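Local structure of AlyGC (Glaciecola chathamensis, 5GKD) at residues Glu183-Gly188 with Thr199-Asn204. The protein is an alginate lyase of polysaccharide lyase family 6, which cleaves the glycosidic linkages of alginate, probably by beta-elimination. Residues are numbered along the deposited sequence; the frame is centred on the assembly and turned at random.
Sequences ETLRIG and TLVENN. With CA (calcium ion), chain E.
Leu-185 and Ile-187 meet Val-201 and Thr-199 in the hydrophobic interior of a right-handed parallel beta-helix, the fold of the pectate lyase-like clan. The strands 185-188 and 200-207 belong to different faces of the helix. No hydrogen bond joins the two segments, whose side chains meet across the core while the backbones stay apart, 7.7 Å between the CA atoms of Ile-187 and Thr-199.

The apolar contacts centre on Val-201, whose CG1 meets CD1 of Leu-185 tip to tip at 3.6 Å. Its CG2 touches both CD1 of Leu-185 and, at 3.7 Å, CD1 of Ile-187, which slides past it in the opposite direction. Leucine has the length to span the wider CA separation from Val-201, 9.5 Å. Ile-187 suits its place because it branches: with CG1 beside the backbone N (chi1 -50°), CD1 goes to Val-201, while CG2 is left for Thr-199. Beta-branched residues also fit the extended backbone.

Thr-199 brings a hydroxyl into this buried setting, where OG1 is satisfied by hydrogen bonds to Ser-197 and Asn-162. Ile-187 CG2 meets it end to end, in van der Waals contact with CB and, at 3.8 Å, with OG1. Further along, the buried amide of Asn-204 bonds to Asn-228, Asn-169 and Ile-166, tying it to adjoining turns of the helix.

Just before strand 185-188, Glu-183 joins Asn-180, Glu-212 and Glu-214 at the calcium site, its carboxylate supplying a hard, anionic oxygen suited to this metal. Its chain bends at chi2 (92°), and OE2 binds the calcium ion at 2.6 Å, with a water 2.5 Å from the metal.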
ATOM      1  N   GLU A 183      19.391  -1.672  13.801  1.00 17.90           N
ATOM      2  CA  GLU A 183      20.430  -1.681  14.824  1.00 19.31           C
ATOM      3  C   GLU A 183      19.979  -0.914  16.064  1.00 20.13           C
ATOM      4  O   GLU A 183      19.185   0.022  15.986  1.00 21.27           O
ATOM      5  CB  GLU A 183      21.723  -1.064  14.282  1.00 17.82           C
ATOM      6  CG  GLU A 183      22.308  -1.747  13.063  1.00 18.66           C
ATOM      7  CD  GLU A 183      21.826  -1.145  11.749  1.00 21.57           C
ATOM      8  OE1 GLU A 183      20.827  -0.417  11.765  1.00 23.62           O
ATOM      9  OE2 GLU A 183      22.463  -1.384  10.705  1.00 22.81           O
ATOM     10  N   THR A 184      20.484  -1.331  17.216  1.00 17.64           N
ATOM     11  CA  THR A 184      20.243  -0.570  18.429  1.00 16.29           C
ATOM     12  C   THR A 184      21.234   0.582  18.562  1.00 18.29           C
ATOM     13  O   THR A 184      20.834   1.697  18.890  1.00 15.94           O
ATOM     14  CB  THR A 184      20.291  -1.496  19.648  1.00 19.64           C
ATOM     15  OG1 THR A 184      19.160  -2.378  19.608  1.00 20.01           O
ATOM     16  CG2 THR A 184      20.239  -0.701  20.947  1.00 16.97           C
ATOM     17  N   LEU A 185      22.513   0.346  18.266  1.00 18.33           N
ATOM     18  CA  LEU A 185      23.565   1.352  18.393  1.00 18.34           C
ATOM     19  C   LEU A 185      24.491   1.241  17.187  1.00 17.53           C
ATOM     20  O   LEU A 185      25.031   0.169  16.919  1.00 16.61           O
ATOM     21  CB  LEU A 185      24.353   1.145  19.699  1.00 18.32           C
ATOM     22  CG  LEU A 185      25.157   2.248  20.418  1.00 24.24           C
ATOM     23  CD1 LEU A 185      26.388   1.683  21.102  1.00 22.83           C
ATOM     24  CD2 LEU A 185      25.537   3.393  19.551  1.00 24.43           C
ATOM     25  N   ARG A 186      24.686   2.337  16.468  1.00 20.17           N
ATOM     26  CA  ARG A 186      25.639   2.405  15.367  1.00 16.51           C
ATOM     27  C   ARG A 186      26.644   3.519  15.651  1.00 19.04           C
ATOM     28  O   ARG A 186      26.250   4.651  15.931  1.00 19.76           O
ATOM     29  CB  ARG A 186      24.925   2.675  14.045  1.00 18.17           C
ATOM     30  CG  ARG A 186      25.857   2.805  12.849  1.00 19.30           C
ATOM     31  CD  ARG A 186      25.093   3.274  11.620  1.00 19.29           C
ATOM     32  NE  ARG A 186      24.934   4.722  11.646  1.00 19.59           N
ATOM     33  CZ  ARG A 186      23.910   5.382  11.109  1.00 19.50           C
ATOM     34  NH1 ARG A 186      22.941   4.720  10.486  1.00 21.59           N
ATOM     35  NH2 ARG A 186      23.855   6.700  11.196  1.00 15.84           N
ATOM     36  N   ILE A 187      27.934   3.218  15.573  1.00 18.75           N
ATOM     37  CA  ILE A 187      28.948   4.234  15.842  1.00 17.56           C
ATOM     38  C   ILE A 187      29.631   4.568  14.524  1.00 19.84           C
ATOM     39  O   ILE A 187      30.576   3.895  14.094  1.00 18.71           O
ATOM     40  CB  ILE A 187      29.946   3.789  16.909  1.00 17.32           C
ATOM     41  CG1 ILE A 187      29.190   3.278  18.131  1.00 20.55           C
ATOM     42  CG2 ILE A 187      30.827   4.961  17.328  1.00 18.37           C
ATOM     43  CD1 ILE A 187      30.097   2.619  19.148  1.00 21.05           C
ATOM     44  N   GLY A 188      29.177   5.631  13.894  1.00 18.02           N
ATOM     45  CA  GLY A 188      29.723   6.019  12.624  1.00 17.13           C
ATOM     46  C   GLY A 188      28.941   5.425  11.477  1.00 21.59           C
ATOM     47  O   GLY A 188      27.843   4.876  11.616  1.00 20.84           O
ATOM     48  N   THR A 199      34.688   6.767  20.848  1.00 23.25           N
ATOM     49  CA  THR A 199      33.451   6.685  21.614  1.00 20.48           C
ATOM     50  C   THR A 199      33.525   5.585  22.665  1.00 19.24           C
ATOM     51  O   THR A 199      33.982   4.480  22.389  1.00 22.05           O
ATOM     52  CB  THR A 199      32.273   6.416  20.682  1.00 17.72           C
ATOM     53  OG1 THR A 199      32.133   7.505  19.756  1.00 21.06           O
ATOM     54  CG2 THR A 199      30.993   6.246  21.478  1.00 18.51           C
ATOM     55  N   LEU A 200      33.031   5.888  23.857  1.00 20.35           N
ATOM     56  CA  LEU A 200      33.002   4.975  24.993  1.00 20.06           C
ATOM     57  C   LEU A 200      31.575   4.476  25.205  1.00 20.32           C
ATOM     58  O   LEU A 200      30.677   5.269  25.497  1.00 20.54           O
ATOM     59  CB  LEU A 200      33.516   5.684  26.247  1.00 18.93           C
ATOM     60  CG  LEU A 200      33.488   4.955  27.585  1.00 25.19           C
ATOM     61  CD1 LEU A 200      34.162   3.633  27.354  1.00 30.21           C
ATOM     62  CD2 LEU A 200      34.240   5.704  28.688  1.00 19.84           C
ATOM     63  N   VAL A 201      31.373   3.168  25.075  1.00 18.67           N
ATOM     64  CA  VAL A 201      30.073   2.535  25.238  1.00 18.18           C
ATOM     65  C   VAL A 201      30.202   1.512  26.354  1.00 19.51           C
ATOM     66  O   VAL A 201      30.721   0.416  26.128  1.00 20.82           O
ATOM     67  CB  VAL A 201      29.582   1.860  23.952  1.00 16.66           C
ATOM     68  CG1 VAL A 201      28.188   1.246  24.174  1.00 12.12           C
ATOM     69  CG2 VAL A 201      29.587   2.832  22.789  1.00 16.89           C
ATOM     70  N   GLU A 202      29.689   1.836  27.537  1.00 18.31           N
ATOM     71  CA  GLU A 202      29.966   1.050  28.732  1.00 20.47           C
ATOM     72  C   GLU A 202      28.750   0.914  29.638  1.00 18.95           C
ATOM     73  O   GLU A 202      27.954   1.837  29.791  1.00 21.34           O
ATOM     74  CB  GLU A 202      31.116   1.667  29.526  1.00 22.46           C
ATOM     75  CG  GLU A 202      30.858   3.084  29.947  1.00 26.15           C
ATOM     76  CD  GLU A 202      31.871   3.567  30.928  1.00 34.70           C
ATOM     77  OE1 GLU A 202      31.614   4.593  31.587  1.00 35.47           O
ATOM     78  OE2 GLU A 202      32.929   2.910  31.037  1.00 40.82           O
ATOM     79  N   ASN A 203      28.645  -0.247  30.272  1.00 20.66           N
ATOM     80  CA  ASN A 203      27.656  -0.489  31.324  1.00 21.06           C
ATOM     81  C   ASN A 203      26.223  -0.253  30.859  1.00 21.12           C
ATOM     82  O   ASN A 203      25.370   0.164  31.642  1.00 23.12           O
ATOM     83  CB  ASN A 203      27.960   0.349  32.568  1.00 20.65           C
ATOM     84  CG  ASN A 203      29.141  -0.202  33.352  1.00 26.53           C
ATOM     85  OD1 ASN A 203      30.169   0.448  33.494  1.00 31.66           O
ATOM     86  ND2 ASN A 203      29.006  -1.430  33.825  1.00 26.26           N
ATOM     87  N   ASN A 204      25.932  -0.540  29.600  1.00 18.89           N
ATOM     88  CA  ASN A 204      24.560  -0.543  29.123  1.00 18.33           C
ATOM     89  C   ASN A 204      23.995  -1.958  29.167  1.00 18.32           C
ATOM     90  O   ASN A 204      24.726  -2.946  29.145  1.00 19.15           O
ATOM     91  CB  ASN A 204      24.468   0.005  27.702  1.00 16.44           C
ATOM     92  CG  ASN A 204      25.124   1.340  27.568  1.00 18.12           C
ATOM     93  OD1 ASN A 204      24.532   2.368  27.910  1.00 19.59           O
ATOM     94  ND2 ASN A 204      26.360   1.344  27.089  1.00 15.25           N
TER
HETATM   95 CA    CA E 801      22.879  -3.762   9.789  1.00 22.16          CA
HETATM   96  O   HOH W   1      23.657  -5.810   8.602  1.00 20.52           O